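Local coordinates for peptide ABC transporter, peptide-binding protein (Thermus thermophilus, PDB 2D5W) that binds oligopeptides, here a pentapeptide, and probably serves as the solute-binding component of a peptide ABC transporter, at residues A20-F23 and L24-S28; A31-S34 and E35-Y39; V491-K494 and E495-Y498; G504-N508 and D509-R513. All coordinates share one frame; numbering follows the deposited sequence.

How the contacts relate
Contact 1 (20-28) and contact 2 (31-39) follow each other closely along the chain. Contact 1 lies in the loop between strand 7-12 and helix 31-40, and contact 2 lies on that helix. Their centres are about 11 Å apart and they touch, loop to helix. Both also reach the bound peptide, so this pair forms part of its binding site. Contact 3 (491-498) and contact 4 (504-513) come much later, in the loop after strand 463-469 and at the start of helix 509-518. Their centres are about 16 Å apart and they meet at Val491. Contacts 1 and 3 both pack on helix 182-194 without touching each other, about 7 Å apart at their nearest atoms.

Contact 1: residues A20-F23 and L24-S28; sequences AGDF and LRVIS
The carboxylate of Asp22 grips the backbone of Ile27 and Ser28. Ile27 N gives its hydrogen to OD1 of Asp22 at 3.1 Å, in a fairly straight bond of 165°. Ser28 N donates to OD2 of Asp22 at 3.0 Å. Both oxygens are met on their syn sides, and both donors stand a little out of the carboxylate plane. A weak second bond runs from Ile27 N to OD2. The CB of Ile27 lies 3.6 Å from Asp22 OD2.

OD1 also takes a hydrogen from a water, at 2.6 Å from Asp22 OD1. The same water accepts from Leu24 N, bridging the carboxylate to the turn.

That turn is a type I beta turn from Asp22 to Arg25. Its closing bond runs from Arg25 N to Asp22 O at 2.9 Å, with the donor well above the carbonyl plane. Asp22 is also the centre of an inverse gamma turn. Its CG, anti to its own nitrogen (chi1 -179°), carries the carboxylate to the amides of Ile27 and Ser28. The Phe23 and Leu24 side chains lie side by side, with Phe23 CE1 3.8 Å from Leu24 CG, and both pack on helix 101-112. A second water takes a hydrogen weakly from Arg25 NE and gives one to Phe23 O. Arg25 also packs on a basic side chain of the bound peptide.

OD2 forms a salt bridge with Lys33 of the next helix, and Lys33 NZ also bonds to Ser28 O. This buried carboxylate thus meets amide hydrogens, a water and a lysine, a setting likely to favour its charged form.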
loop_
_atom_site.group_PDB
_atom_site.type_symbol
_atom_site.label_atom_id
_atom_site.label_comp_id
_atom_site.label_asym_id
_atom_site.label_seq_id
_atom_site.Cartn_x
_atom_site.Cartn_y
_atom_site.Cartn_z
ATOM N N ALA A 20 -0.214 -11.077 10.089
ATOM C CA ALA A 20 -1.112 -12.224 9.962
ATOM C C ALA A 20 -2.580 -12.105 10.361
ATOM O O ALA A 20 -3.460 -12.361 9.539
ATOM C CB ALA A 20 -0.483 -13.426 10.680
ATOM N N GLY A 21 -2.845 -11.749 11.613
ATOM C CA GLY A 21 -4.219 -11.650 12.082
ATOM C C GLY A 21 -5.005 -10.431 11.635
ATOM O O GLY A 21 -6.236 -10.437 11.673
ATOM N N ASP A 22 -4.296 -9.388 11.217
ATOM C CA ASP A 22 -4.904 -8.132 10.758
ATOM C C ASP A 22 -5.243 -8.321 9.278
ATOM O O ASP A 22 -4.794 -7.558 8.417
ATOM C CB ASP A 22 -3.871 -7.012 10.965
ATOM C CG ASP A 22 -4.366 -5.642 10.545
ATOM O OD1 ASP A 22 -5.547 -5.313 10.777
ATOM O OD2 ASP A 22 -3.542 -4.875 10.004
ATOM N N PHE A 23 -6.072 -9.324 8.992
ATOM C CA PHE A 23 -6.389 -9.677 7.614
ATOM C C PHE A 23 -7.177 -8.697 6.760
ATOM O O PHE A 23 -7.229 -8.857 5.542
ATOM C CB PHE A 23 -6.988 -11.100 7.551
ATOM C CG PHE A 23 -8.360 -11.241 8.152
ATOM C CD1 PHE A 23 -9.491 -10.881 7.426
ATOM C CD2 PHE A 23 -8.526 -11.800 9.414
ATOM C CE1 PHE A 23 -10.769 -11.081 7.946
ATOM C CE2 PHE A 23 -9.803 -12.005 9.942
ATOM C CZ PHE A 23 -10.924 -11.645 9.203
ATOM N N LEU A 24 -7.781 -7.685 7.376
ATOM C CA LEU A 24 -8.483 -6.664 6.603
ATOM C C LEU A 24 -7.567 -5.441 6.502
ATOM O O LEU A 24 -7.925 -4.428 5.904
ATOM C CB LEU A 24 -9.814 -6.283 7.255
ATOM C CG LEU A 24 -10.905 -7.361 7.202
ATOM C CD1 LEU A 24 -12.174 -6.826 7.847
ATOM C CD2 LEU A 24 -11.172 -7.779 5.761
ATOM N N ARG A 25 -6.379 -5.548 7.095
ATOM C CA ARG A 25 -5.370 -4.491 7.058
ATOM C C ARG A 25 -5.839 -3.171 7.648
ATOM O O ARG A 25 -5.403 -2.098 7.214
ATOM C CB ARG A 25 -4.903 -4.284 5.612
ATOM C CG ARG A 25 -4.410 -5.573 4.967
ATOM C CD ARG A 25 -4.114 -5.412 3.487
ATOM N NE ARG A 25 -3.628 -6.661 2.909
ATOM C CZ ARG A 25 -3.296 -6.820 1.631
ATOM N NH1 ARG A 25 -3.400 -5.806 0.783
ATOM N NH2 ARG A 25 -2.856 -7.996 1.202
ATOM N N VAL A 26 -6.702 -3.244 8.658
ATOM C CA VAL A 26 -7.223 -2.034 9.277
ATOM C C VAL A 26 -6.251 -1.401 10.269
ATOM O O VAL A 26 -6.304 -0.193 10.491
ATOM C CB VAL A 26 -8.579 -2.290 9.978
ATOM C CG1 VAL A 26 -9.555 -2.925 8.994
ATOM C CG2 VAL A 26 -8.390 -3.171 11.196
ATOM N N ILE A 27 -5.366 -2.204 10.864
ATOM C CA ILE A 27 -4.380 -1.670 11.804
ATOM C C ILE A 27 -3.154 -1.214 11.018
ATOM O O ILE A 27 -2.615 -0.134 11.263
ATOM C CB ILE A 27 -3.964 -2.718 12.853
ATOM C CG1 ILE A 27 -5.187 -3.119 13.684
ATOM C CG2 ILE A 27 -2.866 -2.152 13.750
ATOM C CD1 ILE A 27 -4.899 -4.103 14.793
ATOM N N SER A 28 -2.711 -2.044 10.080
ATOM C CA SER A 28 -1.578 -1.699 9.234
ATOM C C SER A 28 -1.788 -2.171 7.811
ATOM O O SER A 28 -2.158 -3.325 7.569
ATOM C CB SER A 28 -0.276 -2.313 9.739
ATOM O OG SER A 28 0.739 -2.109 8.766
HETATM O O HOH W 1 -7.783 -6.362 9.885
HETATM O O HOH W 2 -4.852 -9.161 4.038
#

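Contact 2: residues A31-S34 and E35-Y39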
loop_
_atom_site.group_PDB
_atom_site.type_symbol
_atom_site.label_atom_id
_atom_site.label_comp_id
_atom_site.label_asym_id
_atom_site.label_seq_id
_atom_site.Cartn_x
_atom_site.Cartn_y
_atom_site.Cartn_z
ATOM N N ALA A 31 3.158 -1.652 3.013
ATOM C CA ALA A 31 3.570 -2.453 1.875
ATOM C C ALA A 31 4.449 -3.618 2.341
ATOM O O ALA A 31 4.325 -4.729 1.830
ATOM C CB ALA A 31 4.334 -1.589 0.874
ATOM N N ILE A 32 5.323 -3.382 3.318
ATOM C CA ILE A 32 6.199 -4.458 3.773
ATOM C C ILE A 32 5.394 -5.599 4.394
ATOM O O ILE A 32 5.734 -6.773 4.220
ATOM C CB ILE A 32 7.298 -3.942 4.770
ATOM C CG1 ILE A 32 8.235 -5.093 5.161
ATOM C CG2 ILE A 32 6.663 -3.330 6.010
ATOM C CD1 ILE A 32 8.965 -5.737 4.000
ATOM N N LYS A 33 4.320 -5.260 5.100
ATOM C CA LYS A 33 3.462 -6.270 5.712
ATOM C C LYS A 33 2.813 -7.140 4.626
ATOM O O LYS A 33 2.803 -8.366 4.720
ATOM C CB LYS A 33 2.397 -5.573 6.564
ATOM C CG LYS A 33 1.358 -6.483 7.206
ATOM C CD LYS A 33 0.491 -5.659 8.154
ATOM C CE LYS A 33 -0.696 -6.429 8.703
ATOM N NZ LYS A 33 -1.876 -6.362 7.797
ATOM N N SER A 34 2.287 -6.507 3.585
ATOM C CA SER A 34 1.661 -7.251 2.501
ATOM C C SER A 34 2.654 -8.132 1.753
ATOM O O SER A 34 2.333 -9.258 1.379
ATOM C CB SER A 34 0.984 -6.293 1.527
ATOM O OG SER A 34 -0.247 -5.836 2.056
ATOM N N GLU A 35 3.861 -7.629 1.530
ATOM C CA GLU A 35 4.866 -8.413 0.822
ATOM C C GLU A 35 5.214 -9.676 1.603
ATOM O O GLU A 35 5.225 -10.777 1.054
ATOM C CB GLU A 35 6.128 -7.586 0.606
ATOM C CG GLU A 35 7.169 -8.293 -0.240
ATOM C CD GLU A 35 8.475 -7.537 -0.276
ATOM O OE1 GLU A 35 9.318 -7.764 0.615
ATOM O OE2 GLU A 35 8.651 -6.704 -1.187
ATOM N N ILE A 36 5.499 -9.516 2.890
ATOM C CA ILE A 36 5.845 -10.645 3.736
ATOM C C ILE A 36 4.702 -11.648 3.798
ATOM O O ILE A 36 4.919 -12.861 3.751
ATOM C CB ILE A 36 6.190 -10.171 5.163
ATOM C CG1 ILE A 36 7.515 -9.411 5.136
ATOM C CG2 ILE A 36 6.270 -11.359 6.122
ATOM C CD1 ILE A 36 7.881 -8.767 6.449
ATOM N N GLU A 37 3.478 -11.144 3.880
ATOM C CA GLU A 37 2.340 -12.040 3.974
ATOM C C GLU A 37 2.101 -12.907 2.748
ATOM O O GLU A 37 1.380 -13.896 2.834
ATOM C CB GLU A 37 1.091 -11.258 4.372
ATOM C CG GLU A 37 1.161 -10.850 5.838
ATOM C CD GLU A 37 -0.072 -10.143 6.333
ATOM O OE1 GLU A 37 -0.125 -9.845 7.548
ATOM O OE2 GLU A 37 -0.981 -9.880 5.520
ATOM N N GLN A 38 2.701 -12.565 1.610
ATOM C CA GLN A 38 2.538 -13.414 0.432
ATOM C C GLN A 38 3.168 -14.772 0.735
ATOM O O GLN A 38 2.690 -15.808 0.269
ATOM C CB GLN A 38 3.250 -12.832 -0.779
ATOM C CG GLN A 38 2.699 -11.540 -1.305
ATOM C CD GLN A 38 3.548 -11.052 -2.447
ATOM O OE1 GLN A 38 3.135 -11.078 -3.606
ATOM N NE2 GLN A 38 4.765 -10.638 -2.130
ATOM N N TYR A 39 4.249 -14.761 1.507
ATOM C CA TYR A 39 4.934 -15.996 1.863
ATOM C C TYR A 39 4.104 -16.846 2.819
ATOM O O TYR A 39 4.169 -18.076 2.787
ATOM C CB TYR A 39 6.287 -15.693 2.523
ATOM C CG TYR A 39 7.313 -15.096 1.587
ATOM C CD1 TYR A 39 7.276 -13.744 1.240
ATOM C CD2 TYR A 39 8.296 -15.897 1.008
ATOM C CE1 TYR A 39 8.194 -13.209 0.331
ATOM C CE2 TYR A 39 9.215 -15.376 0.102
ATOM C CZ TYR A 39 9.158 -14.034 -0.234
ATOM O OH TYR A 39 10.057 -13.537 -1.150
HETATM O O HOH W 3 -1.270 -6.818 5.112
#
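Lys33 NZ is gripped from several sides, and Glu37 is its partner one helical turn on. The two form a long ion pair, with 3.9 Å between Lys33 NZ and Glu37 OE1. A water joins them more closely, accepting from Lys33 NZ at 2.8 Å and donating to Glu37 OE2 at 3.1 Å. The bend of the lysine chain at chi4 (-87°) turns NZ toward its other partners, Asp22 and Ser28 O. With an alanine at Glu37, Ala20 N would probably lose its acceptor OE1, and the water from Lys33 the oxygen it donates to.

Both residues belong to helix 31-40, which rests on strands 7-12, 223-228 and 246-251. Glu35, Ile36 and Glu37 donate four residues back, as in Ile36 N to Ile32 O at 3.1 Å. Gln38 N to Ser34 O is weak, and Gln38 N and Tyr39 N also bond three residues back. On the side facing the sheet, Ile32 CG1 meets Ile36 CD1 at 3.9 Å, and both residues touch Tyr249 of strand 246-251.

Gln38 NE2 also donates to Glu35 O, at 3.2 Å and nearly straight (167°), in the carbonyl plane on a lone pair. NE2 bonds to Pro575 O as well. Ala31 makes backbone hydrogen bonds to the bound peptide.

Contact 3: residues V491-K494 and E495-Y498; sequences VPTK and ENNY
Within the long loop between strand 463-469 and helix 509-518, a short 3-10 turn at Lys494 and Glu495 closes with the bonds of a Schellman motif. Thr493 O takes the 6-to-1 bond from Tyr498 N at 2.8 Å. It also accepts from Asn496 N at 3.1 Å, and the two donors come from opposite faces of the carbonyl plane. Asn497, which takes the positive phi of the motif, makes the 5-to-2 bond from its N to Lys494 O.

The Asn496 side chain returns the grip. Its OD1 accepts from Thr493 N at 2.9 Å, nearly straight at the hydrogen (172°), though the donor stands above the plane of the amide carbonyl. Asn496 CG lies between its own backbone N and carbonyl carbon (chi1 83°), a torsion that turns the amide back toward Thr493. ND2 is held by Gln499 O.

The Tyr498 ring lies over the chain at Thr493 and Lys494. Lys494 CA makes a CH-pi contact with one face, 4.0 Å from the ring centroid and 24° off its normal. The hydroxyl end runs past the lysine chain, with Tyr498 OH 3.5 Å from Lys494 CB. A serine in place of Tyr498 would probably open a gap above Lys494 CA and leave Arg454 without its cation-pi partner.

Tyr498 also packs on Glu183 and Asn186 of helix 182-194, while Lys494 and Asn497 touch Ala182 of that helix.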
loop_
_atom_site.group_PDB
_atom_site.type_symbol
_atom_site.label_atom_id
_atom_site.label_comp_id
_atom_site.label_asym_id
_atom_site.label_seq_id
_atom_site.Cartn_x
_atom_site.Cartn_y
_atom_site.Cartn_z
ATOM N N VAL A 491 -13.246 9.237 3.706
ATOM C CA VAL A 491 -12.399 10.034 4.597
ATOM C C VAL A 491 -12.552 9.449 5.996
ATOM O O VAL A 491 -13.640 9.476 6.566
ATOM C CB VAL A 491 -12.840 11.513 4.614
ATOM C CG1 VAL A 491 -12.004 12.299 5.612
ATOM C CG2 VAL A 491 -12.702 12.108 3.220
ATOM N N PRO A 492 -11.463 8.923 6.578
ATOM C CA PRO A 492 -11.577 8.342 7.918
ATOM C C PRO A 492 -11.749 9.336 9.057
ATOM O O PRO A 492 -10.877 10.161 9.311
ATOM C CB PRO A 492 -10.297 7.517 8.048
ATOM C CG PRO A 492 -9.311 8.302 7.237
ATOM C CD PRO A 492 -10.110 8.726 6.023
ATOM N N THR A 493 -12.893 9.250 9.728
ATOM C CA THR A 493 -13.201 10.106 10.867
ATOM C C THR A 493 -14.068 9.294 11.815
ATOM O O THR A 493 -14.545 8.212 11.472
ATOM C CB THR A 493 -14.013 11.361 10.471
ATOM O OG1 THR A 493 -15.343 10.971 10.108
ATOM C CG2 THR A 493 -13.360 12.088 9.306
ATOM N N LYS A 494 -14.282 9.823 13.010
ATOM C CA LYS A 494 -15.118 9.146 13.985
ATOM C C LYS A 494 -16.513 8.941 13.393
ATOM O O LYS A 494 -17.157 7.921 13.638
ATOM C CB LYS A 494 -15.201 9.990 15.259
ATOM C CG LYS A 494 -16.099 9.422 16.343
ATOM C CD LYS A 494 -16.094 10.317 17.576
ATOM C CE LYS A 494 -16.560 11.728 17.245
ATOM N NZ LYS A 494 -16.517 12.623 18.436
ATOM N N GLU A 495 -16.960 9.908 12.595
ATOM C CA GLU A 495 -18.288 9.855 11.989
ATOM C C GLU A 495 -18.530 8.713 11.007
ATOM O O GLU A 495 -19.673 8.292 10.829
ATOM C CB GLU A 495 -18.613 11.187 11.303
ATOM C CG GLU A 495 -18.831 12.366 12.249
ATOM C CD GLU A 495 -17.583 12.743 13.023
ATOM O OE1 GLU A 495 -16.519 12.905 12.390
ATOM O OE2 GLU A 495 -17.668 12.888 14.262
ATOM N N ASN A 496 -17.484 8.213 10.352
ATOM C CA ASN A 496 -17.680 7.097 9.429
ATOM C C ASN A 496 -16.943 5.850 9.928
ATOM O O ASN A 496 -16.619 4.946 9.155
ATOM C CB ASN A 496 -17.234 7.473 8.006
ATOM C CG ASN A 496 -15.748 7.313 7.790
ATOM O OD1 ASN A 496 -14.954 7.435 8.722
ATOM N ND2 ASN A 496 -15.359 7.061 6.546
ATOM N N ASN A 497 -16.699 5.811 11.234
ATOM C CA ASN A 497 -16.027 4.685 11.869
ATOM C C ASN A 497 -14.609 4.454 11.364
ATOM O O ASN A 497 -14.139 3.320 11.276
ATOM C CB ASN A 497 -16.882 3.425 11.714
ATOM C CG ASN A 497 -18.287 3.621 12.252
ATOM O OD1 ASN A 497 -19.247 3.724 11.490
ATOM N ND2 ASN A 497 -18.407 3.696 13.571
ATOM N N TYR A 498 -13.937 5.552 11.039
ATOM C CA TYR A 498 -12.551 5.538 10.585
ATOM C C TYR A 498 -12.288 4.685 9.352
ATOM O O TYR A 498 -11.277 3.979 9.275
ATOM C CB TYR A 498 -11.641 5.092 11.736
ATOM C CG TYR A 498 -11.867 5.874 13.009
ATOM C CD1 TYR A 498 -12.696 5.380 14.016
ATOM C CD2 TYR A 498 -11.263 7.115 13.202
ATOM C CE1 TYR A 498 -12.917 6.105 15.186
ATOM C CE2 TYR A 498 -11.480 7.849 14.369
ATOM C CZ TYR A 498 -12.305 7.336 15.353
ATOM O OH TYR A 498 -12.517 8.059 16.507
#

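Contact 4: residues G504-N508 and D509-R513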
loop_
_atom_site.group_PDB
_atom_site.type_symbol
_atom_site.label_atom_id
_atom_site.label_comp_id
_atom_site.label_asym_id
_atom_site.label_seq_id
_atom_site.Cartn_x
_atom_site.Cartn_y
_atom_site.Cartn_z
ATOM N N GLY A 504 -6.107 12.935 4.111
ATOM C CA GLY A 504 -5.969 14.380 4.220
ATOM C C GLY A 504 -7.292 15.134 4.248
ATOM O O GLY A 504 -7.302 16.359 4.379
ATOM N N GLY A 505 -8.400 14.413 4.089
ATOM C CA GLY A 505 -9.722 15.023 4.145
ATOM C C GLY A 505 -10.182 15.921 3.010
ATOM O O GLY A 505 -10.858 16.918 3.251
ATOM N N TRP A 506 -9.847 15.575 1.775
ATOM C CA TRP A 506 -10.256 16.382 0.630
ATOM C C TRP A 506 -11.664 16.043 0.169
ATOM O O TRP A 506 -12.106 14.900 0.265
ATOM C CB TRP A 506 -9.304 16.155 -0.545
ATOM C CG TRP A 506 -9.498 17.111 -1.700
ATOM C CD1 TRP A 506 -9.474 18.479 -1.647
ATOM C CD2 TRP A 506 -9.639 16.768 -3.086
ATOM N NE1 TRP A 506 -9.580 19.006 -2.912
ATOM C CE2 TRP A 506 -9.682 17.979 -3.815
ATOM C CE3 TRP A 506 -9.727 15.556 -3.783
ATOM C CZ2 TRP A 506 -9.809 18.013 -5.207
ATOM C CZ3 TRP A 506 -9.851 15.588 -5.170
ATOM C CH2 TRP A 506 -9.890 16.812 -5.866
ATOM N N ARG A 507 -12.369 17.054 -0.325
ATOM C CA ARG A 507 -13.701 16.849 -0.871
ATOM C C ARG A 507 -13.915 17.725 -2.093
ATOM O O ARG A 507 -13.787 18.948 -2.027
ATOM C CB ARG A 507 -14.807 17.145 0.146
ATOM C CG ARG A 507 -16.191 17.037 -0.498
ATOM C CD ARG A 507 -17.342 17.118 0.485
ATOM N NE ARG A 507 -18.618 17.003 -0.217
ATOM C CZ ARG A 507 -19.798 16.893 0.382
ATOM N NH1 ARG A 507 -20.904 16.794 -0.344
ATOM N NH2 ARG A 507 -19.872 16.876 1.705
ATOM N N ASN A 508 -14.216 17.084 -3.214
ATOM C CA ASN A 508 -14.506 17.783 -4.458
ATOM C C ASN A 508 -15.591 16.939 -5.100
ATOM O O ASN A 508 -15.335 15.827 -5.567
ATOM C CB ASN A 508 -13.272 17.858 -5.358
ATOM C CG ASN A 508 -13.522 18.671 -6.616
ATOM O OD1 ASN A 508 -14.201 18.220 -7.537
ATOM N ND2 ASN A 508 -12.985 19.887 -6.652
ATOM N N ASP A 509 -16.814 17.459 -5.099
ATOM C CA ASP A 509 -17.945 16.717 -5.633
ATOM C C ASP A 509 -17.829 16.336 -7.097
ATOM O O ASP A 509 -18.285 15.261 -7.491
ATOM C CB ASP A 509 -19.248 17.479 -5.374
ATOM C CG ASP A 509 -19.575 17.575 -3.893
ATOM O OD1 ASP A 509 -18.998 16.800 -3.101
ATOM O OD2 ASP A 509 -20.416 18.418 -3.517
ATOM N N GLU A 510 -17.218 17.195 -7.908
ATOM C CA GLU A 510 -17.066 16.880 -9.321
ATOM C C GLU A 510 -16.082 15.723 -9.483
ATOM O O GLU A 510 -16.285 14.833 -10.307
ATOM C CB GLU A 510 -16.587 18.110 -10.099
ATOM C CG GLU A 510 -16.474 17.881 -11.599
ATOM C CD GLU A 510 -16.269 19.169 -12.375
ATOM O OE1 GLU A 510 -15.311 19.910 -12.071
ATOM O OE2 GLU A 510 -17.071 19.441 -13.294
ATOM N N PHE A 511 -15.020 15.736 -8.683
ATOM C CA PHE A 511 -14.030 14.666 -8.719
ATOM C C PHE A 511 -14.726 13.348 -8.353
ATOM O O PHE A 511 -14.510 12.320 -8.997
ATOM C CB PHE A 511 -12.911 14.951 -7.716
ATOM C CG PHE A 511 -11.830 13.904 -7.691
ATOM C CD1 PHE A 511 -10.712 14.008 -8.515
ATOM C CD2 PHE A 511 -11.933 12.811 -6.840
ATOM C CE1 PHE A 511 -9.709 13.038 -8.491
ATOM C CE2 PHE A 511 -10.941 11.835 -6.805
ATOM C CZ PHE A 511 -9.828 11.950 -7.632
ATOM N N ASP A 512 -15.563 13.385 -7.318
ATOM C CA ASP A 512 -16.278 12.183 -6.892
ATOM C C ASP A 512 -17.203 11.668 -7.987
ATOM O O ASP A 512 -17.307 10.463 -8.206
ATOM C CB ASP A 512 -17.096 12.451 -5.623
ATOM C CG ASP A 512 -16.229 12.611 -4.387
ATOM O OD1 ASP A 512 -14.995 12.457 -4.495
ATOM O OD2 ASP A 512 -16.779 12.887 -3.302
ATOM N N ARG A 513 -17.874 12.581 -8.680
ATOM C CA ARG A 513 -18.786 12.186 -9.744
ATOM C C ARG A 513 -18.044 11.516 -10.896
ATOM O O ARG A 513 -18.451 10.462 -11.386
ATOM C CB ARG A 513 -19.543 13.407 -10.267
ATOM C CG ARG A 513 -20.711 13.065 -11.173
ATOM C CD ARG A 513 -21.429 14.315 -11.663
ATOM N NE ARG A 513 -21.837 15.190 -10.565
ATOM C CZ ARG A 513 -21.055 16.110 -10.008
ATOM N NH1 ARG A 513 -21.511 16.856 -9.010
ATOM N NH2 ARG A 513 -19.821 16.297 -10.456
HETATM O O HOH W 4 -13.328 14.442 -3.528
#
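Asn508 has CG anti to its backbone N (chi1 -176°) and its amide turned by chi2 of -74°, which brings OD1 back over the first turn of helix 509-518. Asn508 is the N-cap of this helix. Its OD1 accepts from Phe511 N at 2.9 Å, with the donor tilted only modestly from the carbonyl plane. The main chain continues the cap, as Asp512 N donates to Asn508 O at 3.0 Å. ND2 of Asn508 has a weak bond to Glu541 on helix 524-541.

Trp506 and Phe511 pack beside the cap as a T-shaped pair. The edge of the indole six-membered ring points at the face of Phe511, with the planes at 66°. The closest atoms are Trp506 CZ3 and Phe511 CG, 3.6 Å apart. Asn508 CB sits over one face of the indole. The two aromatic side chains also touch helix 524-541, and the Phe511 ring meets that of Trp355. The pair thus joins the incoming loop to two helices.

At the exposed side, the extended Arg507 chain reaches Asp509. Arg507 NE donates to Asp509 OD1 at 2.9 Å in a fairly straight bond, on the syn side of the carboxylate and in the guanidinium plane. The two planes are steeply inclined to each other, and NH1 adds a weaker bond to the same oxygen. Both residues touch a neighbouring molecule in the crystal, so their pose may owe something to packing.

Asp512, in the first turn of the helix, turns its carboxylate to the loop at Tyr481 and Lys482, whose backbone N atoms donate to it. A water lies between Asp512 and the cap residue, 2.8 Å from Asn508 N, whose hydrogen it accepts.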